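Side-chain contacts in alpha-amylase inhibitor 0.19 (Triticum aestivum, PDB 1HSS), which inhibits alpha-amylases as a disulfide-rich, secreted homodimer of the wheat kernel and is a known allergen: residues R25-G30 against K89-S94; Q43-A46 against C52-G55; S59-M64 against A119-A124; R100-V105 against G111-K116. All coordinates share one frame; numbering follows the deposited sequence.

Contact 1 of 4, residues R25-G30 against K89-S94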
loop_
_atom_site.group_PDB
_atom_site.type_symbol
_atom_site.label_atom_id
_atom_site.label_comp_id
_atom_site.label_asym_id
_atom_site.label_seq_id
_atom_site.Cartn_x
_atom_site.Cartn_y
_atom_site.Cartn_z
ATOM N N ARG A 25 8.406 9.606 -4.555
ATOM C CA ARG A 25 8.177 10.553 -5.646
ATOM C C ARG A 25 7.928 9.928 -7.009
ATOM O O ARG A 25 7.175 10.487 -7.805
ATOM C CB ARG A 25 9.335 11.534 -5.743
ATOM C CG ARG A 25 9.265 12.606 -4.693
ATOM C CD ARG A 25 9.973 13.830 -5.176
ATOM N NE ARG A 25 11.279 13.922 -4.557
ATOM C CZ ARG A 25 11.541 14.694 -3.504
ATOM N NH1 ARG A 25 10.657 15.627 -3.115
ATOM N NH2 ARG A 25 12.713 14.571 -2.878
ATOM N N LEU A 26 8.565 8.786 -7.278
ATOM C CA LEU A 26 8.279 7.971 -8.466
ATOM C C LEU A 26 6.934 7.235 -8.373
ATOM O O LEU A 26 6.103 7.276 -9.285
ATOM C CB LEU A 26 9.390 6.939 -8.689
ATOM C CG LEU A 26 10.774 7.432 -9.122
ATOM C CD1 LEU A 26 11.820 6.331 -8.910
ATOM C CD2 LEU A 26 10.714 7.861 -10.577
ATOM N N GLN A 27 6.713 6.581 -7.249
ATOM C CA GLN A 27 5.486 5.861 -7.065
ATOM C C GLN A 27 4.245 6.722 -7.079
ATOM O O GLN A 27 3.218 6.272 -7.570
ATOM C CB GLN A 27 5.518 5.099 -5.766
ATOM C CG GLN A 27 6.415 3.904 -5.780
ATOM C CD GLN A 27 6.216 3.078 -4.533
ATOM O OE1 GLN A 27 5.846 1.909 -4.609
ATOM N NE2 GLN A 27 6.368 3.705 -3.375
ATOM N N CYS A 28 4.288 7.918 -6.492
ATOM C CA CYS A 28 3.041 8.676 -6.304
ATOM C C CYS A 28 2.381 9.232 -7.581
ATOM O O CYS A 28 1.187 9.540 -7.574
ATOM C CB CYS A 28 3.189 9.784 -5.240
ATOM S SG CYS A 28 4.265 11.175 -5.656
ATOM N N ASN A 29 3.097 9.183 -8.703
ATOM C CA ASN A 29 2.462 9.379 -10.004
ATOM C C ASN A 29 2.607 8.203 -10.980
ATOM O O ASN A 29 2.468 8.377 -12.193
ATOM C CB ASN A 29 2.962 10.663 -10.670
ATOM C CG ASN A 29 4.471 10.743 -10.742
ATOM O OD1 ASN A 29 5.047 11.828 -10.682
ATOM N ND2 ASN A 29 5.123 9.600 -10.892
ATOM N N GLY A 30 2.932 7.023 -10.456
ATOM C CA GLY A 30 2.892 5.816 -11.256
ATOM C C GLY A 30 4.049 5.632 -12.215
ATOM O O GLY A 30 3.931 4.850 -13.149
ATOM N N LYS A 89 -0.044 10.062 0.510
ATOM C CA LYS A 89 0.021 9.510 1.860
ATOM C C LYS A 89 -0.423 8.063 1.899
ATOM O O LYS A 89 0.069 7.299 2.718
ATOM C CB LYS A 89 -0.767 10.352 2.874
ATOM C CG LYS A 89 -2.228 10.462 2.572
ATOM C CD LYS A 89 -2.946 11.297 3.620
ATOM C CE LYS A 89 -2.950 12.768 3.240
ATOM N NZ LYS A 89 -1.564 13.241 2.909
ATOM N N LEU A 90 -1.223 7.656 0.916
ATOM C CA LEU A 90 -1.547 6.252 0.708
ATOM C C LEU A 90 -0.341 5.460 0.230
ATOM O O LEU A 90 -0.166 4.309 0.617
ATOM C CB LEU A 90 -2.655 6.127 -0.312
ATOM C CG LEU A 90 -3.836 5.261 0.091
ATOM C CD1 LEU A 90 -4.406 5.730 1.421
ATOM C CD2 LEU A 90 -4.892 5.351 -1.001
ATOM N N THR A 91 0.476 6.055 -0.630
ATOM C CA THR A 91 1.712 5.415 -1.128
ATOM C C THR A 91 2.793 5.273 -0.027
ATOM O O THR A 91 3.294 4.178 0.255
ATOM C CB THR A 91 2.298 6.218 -2.332
ATOM O OG1 THR A 91 1.297 6.345 -3.344
ATOM C CG2 THR A 91 3.525 5.542 -2.920
ATOM N N ALA A 92 3.000 6.347 0.718
ATOM C CA ALA A 92 3.907 6.302 1.841
ATOM C C ALA A 92 3.497 5.233 2.890
ATOM O O ALA A 92 4.345 4.488 3.387
ATOM C CB ALA A 92 4.000 7.699 2.473
ATOM N N ALA A 93 2.190 5.079 3.127
ATOM C CA ALA A 93 1.648 4.118 4.098
ATOM C C ALA A 93 1.908 2.649 3.730
ATOM O O ALA A 93 1.780 1.762 4.576
ATOM C CB ALA A 93 0.132 4.344 4.267
ATOM N N SER A 94 2.241 2.369 2.473
ATOM C CA SER A 94 2.357 0.976 2.036
ATOM C C SER A 94 3.721 0.644 1.428
ATOM O O SER A 94 3.917 -0.439 0.874
ATOM C CB SER A 94 1.257 0.675 1.025
ATOM O OG SER A 94 1.321 1.607 -0.034
HETATM O O HOH W 1 1.227 5.318 -5.848
HETATM O O HOH W 2 4.050 2.147 -1.790
#
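The backbones at Cys-28 and Thr-91 come closest, their CA atoms 6.3 Å apart, where the last turn of helix 20-27 runs into a type I turn from Gln-27 to Gly-30 and faces helix 85-92. Direct touching falls mainly to one pair. The Gln-27 chain passes over the methyl CG2 of Thr-91, touching it with CB at its root (3.5 Å) and NE2 at its end (3.4 Å). Thr-91 puts this methyl there by holding CG2 anti to its own backbone N, which leaves OG1 beside that N; OG1 also bonds to Val-87 O one turn back. Two waters bridge the seam. The first donates to Gln-27 O at 2.8 Å and to Thr-91 OG1 at 2.7 Å, tying the helix end to the hydroxyl. The second donates to Thr-91 O at 3.0 Å and takes a weak bond from Gln-27 NE2. Cys-28 carries the disulfide to Cys-83, while Tyr-113 and Val-114 of the second subunit pack on Gln-27 and Thr-91. Helix 20-27 ends right at the contact in a Schellman motif, Ser-31 N to Leu-26 O and Gly-30 N to Gln-27 O, with Gly-30 at positive phi as C-prime; the whole is a water-bridged helix-helix contact in the disulfide-linked helical fold of the cereal trypsin/alpha-amylase inhibitor family.

Contact 2 of 4, residues Q43-A46 against C52-G55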
loop_
_atom_site.group_PDB
_atom_site.type_symbol
_atom_site.label_atom_id
_atom_site.label_comp_id
_atom_site.label_asym_id
_atom_site.label_seq_id
_atom_site.Cartn_x
_atom_site.Cartn_y
_atom_site.Cartn_z
ATOM N N GLN A 43 16.164 -1.730 2.101
ATOM C CA GLN A 43 17.358 -1.933 2.919
ATOM C C GLN A 43 17.387 -1.040 4.156
ATOM O O GLN A 43 17.646 -1.505 5.268
ATOM C CB GLN A 43 18.589 -1.669 2.061
ATOM C CG GLN A 43 19.864 -1.336 2.821
ATOM C CD GLN A 43 20.642 -2.561 3.254
ATOM O OE1 GLN A 43 20.120 -3.679 3.268
ATOM N NE2 GLN A 43 21.874 -2.344 3.697
ATOM N N GLN A 44 17.132 0.247 3.952
ATOM C CA GLN A 44 16.956 1.204 5.043
ATOM C C GLN A 44 15.770 0.904 5.978
ATOM O O GLN A 44 15.917 0.986 7.196
ATOM C CB GLN A 44 16.817 2.617 4.472
ATOM C CG GLN A 44 18.120 3.401 4.444
ATOM C CD GLN A 44 18.052 4.703 3.638
ATOM O OE1 GLN A 44 16.982 5.283 3.417
ATOM N NE2 GLN A 44 19.210 5.163 3.192
ATOM N N LEU A 45 14.609 0.541 5.426
ATOM C CA LEU A 45 13.475 0.103 6.246
ATOM C C LEU A 45 13.771 -1.165 7.049
ATOM O O LEU A 45 13.446 -1.236 8.232
ATOM C CB LEU A 45 12.225 -0.124 5.393
ATOM C CG LEU A 45 11.282 1.074 5.226
ATOM C CD1 LEU A 45 10.214 0.756 4.208
ATOM C CD2 LEU A 45 10.662 1.465 6.569
ATOM N N ALA A 46 14.476 -2.116 6.432
ATOM C CA ALA A 46 14.791 -3.405 7.053
ATOM C C ALA A 46 15.567 -3.257 8.364
ATOM O O ALA A 46 15.367 -4.028 9.305
ATOM C CB ALA A 46 15.579 -4.275 6.079
ATOM N N CYS A 52 9.036 0.525 14.797
ATOM C CA CYS A 52 9.368 1.906 14.471
ATOM C C CYS A 52 9.372 2.194 12.989
ATOM O O CYS A 52 9.642 3.320 12.581
ATOM C CB CYS A 52 10.727 2.274 15.048
ATOM S SG CYS A 52 10.738 2.227 16.861
ATOM N N ARG A 53 9.081 1.182 12.180
ATOM C CA ARG A 53 9.077 1.339 10.728
ATOM C C ARG A 53 8.040 2.359 10.243
ATOM O O ARG A 53 8.347 3.181 9.398
ATOM C CB ARG A 53 8.835 -0.014 10.056
ATOM C CG ARG A 53 9.964 -0.498 9.174
ATOM C CD ARG A 53 10.770 -1.664 9.763
ATOM N NE ARG A 53 10.298 -2.975 9.364
ATOM C CZ ARG A 53 10.962 -4.119 9.558
ATOM N NH1 ARG A 53 12.260 -4.161 9.800
ATOM N NH2 ARG A 53 10.326 -5.256 9.390
ATOM N N CYS A 54 6.845 2.359 10.829
ATOM C CA CYS A 54 5.812 3.354 10.502
ATOM C C CYS A 54 6.148 4.742 10.998
ATOM O O CYS A 54 5.715 5.743 10.418
ATOM C CB CYS A 54 4.480 2.958 11.107
ATOM S SG CYS A 54 3.781 1.491 10.317
ATOM N N GLY A 55 6.822 4.779 12.144
ATOM C CA GLY A 55 7.360 6.014 12.673
ATOM C C GLY A 55 8.433 6.665 11.820
ATOM O O GLY A 55 8.382 7.882 11.602
#
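The Arg-53 guanidinium sits beside the carbonyls of Leu-45 and Ala-46, where NH2 bonds to Pro-102 O and NH1 more weakly to Ile-48 O, so the group spans the end of helix 35-46 and the chain leading into strand 103-104. Ala-46 O lies at the guanidinium edge, near its plane, 3.1 Å from Arg-53 NH1. The arginine gets there by a folded route: chi2 (107°) and chi3 (93°) both bend the chain instead of stretching it out. That bend lays its aliphatic part against Leu-45. The methylene CD sits 3.1 Å from Leu-45 O, and CG meets the leucine methyl CD2 at 3.3 Å, a tight fit in which the two side chains slant across one another. This is the connection between helix 35-46 and helix 53-67 of the prolamin-type fold, with the arginine in the first turn of the second helix reaching back to the carbonyl end of the first. Cys-52 and Cys-54 flank Arg-53 in sequence and are tied to Cys-6 and Cys-115. Leu-101 packs on both Leu-45 and Arg-53, and Ile-103 lies against the arginine as well.

Contact 3 of 4, residues S59-M64 against A119-A124; sequences SMLDSM and AAYPDA
The C-terminal tail, just past the end of helix 116-119, turns back onto helix 53-67 here and fixes itself through one aromatic side chain, Tyr-121. Its hydroxyl donates to the Asp-62 carboxylate, OH to OD1 2.8 Å. OD1 is met on its anti side, with the hydroxyl 34° out of the carboxylate plane, and itself lies at the edge of the tyrosine ring; carboxylate and ring planes are turned 66° apart. Further down the ring, Leu-61 takes one face: its methyl CD2 stands 3.7 Å from Tyr-121 CG and makes a CH-pi contact 27° off the ring normal. Both helix residues hold CG anti to the backbone N, yet as successive residues they serve different parts of the ring, the leucine its root and the aspartate its hydroxyl. Pro-122, which follows a cis peptide bond, brings its CB over the ring centre, 3.7 Å above the plane. The ring is thus sandwiched between Leu-61 CD2 on one face and Pro-122 CB on the other, with the hydroxyl bonded at its end. Around it, Tyr-58 of helix 53-67 meets Tyr-121 edge-to-face, Leu-61 also packs on Val-88 of helix 85-92, and Pro-122 rests on Arg-85 of that same helix, which places the tail against both helices.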
loop_
_atom_site.group_PDB
_atom_site.type_symbol
_atom_site.label_atom_id
_atom_site.label_comp_id
_atom_site.label_asym_id
_atom_site.label_seq_id
_atom_site.Cartn_x
_atom_site.Cartn_y
_atom_site.Cartn_z
ATOM N N SER A 59 7.833 10.334 9.870
ATOM C CA SER A 59 8.897 11.333 9.958
ATOM C C SER A 59 9.381 11.772 8.584
ATOM O O SER A 59 9.594 12.956 8.349
ATOM C CB SER A 59 10.081 10.767 10.764
ATOM O OG SER A 59 11.199 11.637 10.779
ATOM N N MET A 60 9.632 10.807 7.703
ATOM C CA MET A 60 10.035 11.090 6.317
ATOM C C MET A 60 9.022 11.956 5.550
ATOM O O MET A 60 9.391 12.979 4.986
ATOM C CB MET A 60 10.246 9.778 5.559
ATOM C CG MET A 60 10.687 9.953 4.110
ATOM S SD MET A 60 10.377 8.505 3.075
ATOM C CE MET A 60 8.693 8.588 2.975
ATOM N N LEU A 61 7.749 11.541 5.558
ATOM C CA LEU A 61 6.651 12.243 4.892
ATOM C C LEU A 61 6.462 13.655 5.429
ATOM O O LEU A 61 6.200 14.580 4.672
ATOM C CB LEU A 61 5.354 11.463 5.082
ATOM C CG LEU A 61 4.156 12.070 4.373
ATOM C CD1 LEU A 61 4.444 12.088 2.886
ATOM C CD2 LEU A 61 2.911 11.273 4.696
ATOM N N ASP A 62 6.494 13.781 6.750
ATOM C CA ASP A 62 6.401 15.067 7.414
ATOM C C ASP A 62 7.548 16.011 6.997
ATOM O O ASP A 62 7.311 17.130 6.557
ATOM C CB ASP A 62 6.385 14.842 8.935
ATOM C CG ASP A 62 6.144 16.127 9.723
ATOM O OD1 ASP A 62 4.990 16.614 9.758
ATOM O OD2 ASP A 62 7.115 16.645 10.315
ATOM N N SER A 63 8.781 15.519 7.024
ATOM C CA SER A 63 9.919 16.287 6.507
ATOM C C SER A 63 9.754 16.732 5.049
ATOM O O SER A 63 10.109 17.852 4.697
ATOM C CB SER A 63 11.217 15.486 6.623
ATOM O OG SER A 63 11.380 14.988 7.931
ATOM N N MET A 64 9.299 15.831 4.184
ATOM C CA MET A 64 9.097 16.164 2.784
ATOM C C MET A 64 8.085 17.283 2.585
ATOM O O MET A 64 8.325 18.220 1.834
ATOM C CB MET A 64 8.682 14.911 2.016
ATOM C CG MET A 64 9.811 13.916 1.978
ATOM S SD MET A 64 9.534 12.459 0.998
ATOM C CE MET A 64 9.720 13.089 -0.603
ATOM N N ALA A 119 -1.105 6.893 6.634
ATOM C CA ALA A 119 -2.234 7.104 5.722
ATOM C C ALA A 119 -3.186 8.229 6.179
ATOM O O ALA A 119 -3.902 8.833 5.381
ATOM C CB ALA A 119 -3.006 5.804 5.544
ATOM N N ALA A 120 -3.158 8.527 7.468
ATOM C CA ALA A 120 -4.003 9.558 8.037
ATOM C C ALA A 120 -3.291 10.885 8.315
ATOM O O ALA A 120 -3.843 11.769 8.945
ATOM C CB ALA A 120 -4.627 9.037 9.300
ATOM N N TYR A 121 -2.042 10.997 7.898
ATOM C CA TYR A 121 -1.276 12.242 8.002
ATOM C C TYR A 121 -2.088 13.482 7.536
ATOM O O TYR A 121 -2.846 13.401 6.568
ATOM C CB TYR A 121 0.021 12.072 7.186
ATOM C CG TYR A 121 0.978 13.238 7.220
ATOM C CD1 TYR A 121 0.839 14.287 6.321
ATOM C CD2 TYR A 121 1.983 13.311 8.170
ATOM C CE1 TYR A 121 1.652 15.371 6.372
ATOM C CE2 TYR A 121 2.806 14.395 8.237
ATOM C CZ TYR A 121 2.633 15.430 7.335
ATOM O OH TYR A 121 3.419 16.559 7.388
ATOM N N PRO A 122 -2.007 14.619 8.269
ATOM C CA PRO A 122 -1.068 14.992 9.326
ATOM C C PRO A 122 -1.621 14.784 10.730
ATOM O O PRO A 122 -1.115 15.347 11.691
ATOM C CB PRO A 122 -0.797 16.472 9.052
ATOM C CG PRO A 122 -1.891 16.925 8.141
ATOM C CD PRO A 122 -2.840 15.778 7.928
ATOM N N ASP A 123 -2.643 13.949 10.846
ATOM C CA ASP A 123 -3.262 13.675 12.137
ATOM C C ASP A 123 -2.671 12.456 12.882
ATOM O O ASP A 123 -1.886 12.620 13.821
ATOM C CB ASP A 123 -4.777 13.523 11.945
ATOM C CG ASP A 123 -5.424 14.796 11.387
ATOM O OD1 ASP A 123 -5.542 15.784 12.151
ATOM O OD2 ASP A 123 -5.769 14.826 10.176
ATOM N N ALA A 124 -3.039 11.246 12.465
ATOM C CA ALA A 124 -2.557 10.024 13.116
ATOM C C ALA A 124 -1.099 9.745 12.766
ATOM O O ALA A 124 -0.191 10.163 13.481
ATOM C CB ALA A 124 -3.439 8.823 12.720
#

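Contact 4 of 4, residues R100-V105 against G111-K116; sequences RLPIVV and GAYVCK
Ile-103 and Ala-112 form the close-knit middle of this contact, an antiparallel hydrogen-bonded pair. Ile-103 N donates to Ala-112 O at 2.9 Å with a nearly straight N-H...O angle of 166°, and Ala-112 N returns a bond to Ile-103 O at 3.1 Å. Next to it Val-104 and Gly-111 make the non-hydrogen-bonded pair. The isoleucine has CG1 between its backbone N and carbonyl carbon, the crowded position (chi1 55°), and this carries CD1 to 3.9 Å from Ala-112 CB and 3.1 Å from Val-114 O. Ala-112 CB is met from another direction by Val-105 CG2, 3.6 Å away, so the small methyl is shared by two branched side chains. Tyr-113 lies alongside Pro-102, its CE1 4.0 Å from Pro-102 CD and its CD1 3.5 Å from Leu-101 O; the second subunit covers it, and its hydroxyl bonds to Ser-31 O there. Toward the solvent side the packing thins. Val-105 CG1 meets Lys-116 CE, the last carbon before the amine, at 3.6 Å, the two side chains crossing near a right angle. Arg-100, whose backbone C meets the ring edge at CE1, sends its guanidinium to a salt bridge with Glu-35 of the second subunit. Cys-115, at the N-cap position before helix 116-119, is disulfide-bonded to Cys-54. The arrangement is a short two-stranded beta hairpin in an otherwise helical inhibitor, much of it lying against the second subunit.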
loop_
_atom_site.group_PDB
_atom_site.type_symbol
_atom_site.label_atom_id
_atom_site.label_comp_id
_atom_site.label_asym_id
_atom_site.label_seq_id
_atom_site.Cartn_x
_atom_site.Cartn_y
_atom_site.Cartn_z
ATOM N N ARG A 100 7.717 -5.887 1.561
ATOM C CA ARG A 100 7.384 -7.102 2.323
ATOM C C ARG A 100 7.986 -7.099 3.741
ATOM O O ARG A 100 8.440 -8.131 4.246
ATOM C CB ARG A 100 7.802 -8.385 1.574
ATOM C CG ARG A 100 8.026 -8.226 0.083
ATOM C CD ARG A 100 6.857 -8.670 -0.746
ATOM N NE ARG A 100 7.315 -9.162 -2.041
ATOM C CZ ARG A 100 7.882 -10.351 -2.219
ATOM N NH1 ARG A 100 7.948 -11.226 -1.212
ATOM N NH2 ARG A 100 8.334 -10.688 -3.414
ATOM N N LEU A 101 7.912 -5.942 4.394
ATOM C CA LEU A 101 8.424 -5.770 5.744
ATOM C C LEU A 101 7.231 -5.554 6.672
ATOM O O LEU A 101 6.427 -4.655 6.452
ATOM C CB LEU A 101 9.368 -4.561 5.803
ATOM C CG LEU A 101 10.902 -4.623 5.747
ATOM C CD1 LEU A 101 11.401 -5.978 5.379
ATOM C CD2 LEU A 101 11.423 -3.569 4.795
ATOM N N PRO A 102 7.035 -6.458 7.650
ATOM C CA PRO A 102 5.933 -6.272 8.598
ATOM C C PRO A 102 6.210 -5.210 9.661
ATOM O O PRO A 102 7.355 -4.816 9.922
ATOM C CB PRO A 102 5.741 -7.669 9.211
ATOM C CG PRO A 102 7.087 -8.296 9.114
ATOM C CD PRO A 102 7.709 -7.757 7.848
ATOM N N ILE A 103 5.126 -4.667 10.177
ATOM C CA ILE A 103 5.178 -3.635 11.192
ATOM C C ILE A 103 4.289 -4.125 12.343
ATOM O O ILE A 103 3.531 -5.075 12.158
ATOM C CB ILE A 103 4.677 -2.273 10.595
ATOM C CG1 ILE A 103 3.278 -2.412 9.989
ATOM C CG2 ILE A 103 5.576 -1.859 9.448
ATOM C CD1 ILE A 103 2.150 -1.932 10.876
ATOM N N VAL A 104 4.464 -3.612 13.558
ATOM C CA VAL A 104 3.457 -3.899 14.569
ATOM C C VAL A 104 2.541 -2.705 14.803
ATOM O O VAL A 104 3.000 -1.562 14.846
ATOM C CB VAL A 104 4.058 -4.447 15.890
ATOM C CG1 VAL A 104 5.516 -4.758 15.722
ATOM C CG2 VAL A 104 3.791 -3.510 17.022
ATOM N N VAL A 105 1.239 -2.972 14.676
ATOM C CA VAL A 105 0.218 -1.938 14.547
ATOM C C VAL A 105 0.080 -1.109 15.816
ATOM O O VAL A 105 -0.071 0.109 15.765
ATOM C CB VAL A 105 -1.149 -2.548 14.194
ATOM C CG1 VAL A 105 -2.172 -1.447 13.981
ATOM C CG2 VAL A 105 -1.037 -3.386 12.941
ATOM N N GLY A 111 0.232 -7.520 14.079
ATOM C CA GLY A 111 1.059 -7.257 12.908
ATOM C C GLY A 111 0.297 -6.776 11.680
ATOM O O GLY A 111 -0.923 -6.920 11.610
ATOM N N ALA A 112 1.001 -6.151 10.739
ATOM C CA ALA A 112 0.424 -5.762 9.444
ATOM C C ALA A 112 1.567 -5.455 8.476
ATOM O O ALA A 112 2.723 -5.617 8.841
ATOM C CB ALA A 112 -0.470 -4.537 9.613
ATOM N N TYR A 113 1.252 -5.021 7.255
ATOM C CA TYR A 113 2.270 -4.599 6.268
ATOM C C TYR A 113 2.132 -3.132 5.866
ATOM O O TYR A 113 2.793 -2.662 4.952
ATOM C CB TYR A 113 2.177 -5.445 4.996
ATOM C CG TYR A 113 2.805 -6.795 5.133
ATOM C CD1 TYR A 113 4.174 -6.949 5.035
ATOM C CD2 TYR A 113 2.033 -7.920 5.401
ATOM C CE1 TYR A 113 4.762 -8.182 5.206
ATOM C CE2 TYR A 113 2.610 -9.146 5.566
ATOM C CZ TYR A 113 3.976 -9.268 5.468
ATOM O OH TYR A 113 4.556 -10.497 5.618
ATOM N N VAL A 114 1.323 -2.405 6.619
ATOM C CA VAL A 114 0.729 -1.177 6.145
ATOM C C VAL A 114 0.622 -0.242 7.370
ATOM O O VAL A 114 0.481 -0.719 8.506
ATOM C CB VAL A 114 -0.643 -1.549 5.493
ATOM C CG1 VAL A 114 -1.776 -0.856 6.142
ATOM C CG2 VAL A 114 -0.587 -1.343 4.005
ATOM N N CYS A 115 0.927 1.038 7.166
ATOM C CA CYS A 115 0.968 2.028 8.246
ATOM C C CYS A 115 -0.224 2.985 8.261
ATOM O O CYS A 115 -0.135 4.075 7.706
ATOM C CB CYS A 115 2.249 2.862 8.142
ATOM S SG CYS A 115 3.764 1.897 8.328
ATOM N N LYS A 116 -1.226 2.695 9.084
ATOM C CA LYS A 116 -2.455 3.508 9.112
ATOM C C LYS A 116 -2.278 4.932 9.648
ATOM O O LYS A 116 -2.967 5.859 9.215
ATOM C CB LYS A 116 -3.567 2.798 9.890
ATOM C CG LYS A 116 -3.322 2.671 11.374
ATOM C CD LYS A 116 -4.451 1.889 12.024
ATOM C CE LYS A 116 -4.140 1.551 13.476
ATOM N NZ LYS A 116 -4.371 2.701 14.387
#

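Contacts 1 and 2 lie on opposite sides of the chain's centre, their centres about 16 Å apart, and the chain passes through contact 2 between the two segments of contact 1. Contacts 2 and 3 share helix 53-67, near its start and farther along it. The segments of contacts 1 and 3 alternate along the chain, and contact 4 falls between the two segments of contact 3. Contacts 2 and 4, centres about 10 Å apart, are joined by a disulfide. Contacts 1 and 3 touch, Lys-89 against Ala-119 and Tyr-121, Ala-93 against Ala-119; contacts 1 and 4 meet through Ala-93 and Cys-115. The hairpin and the helix 20-27/85-92 seam both lie at the subunit interface.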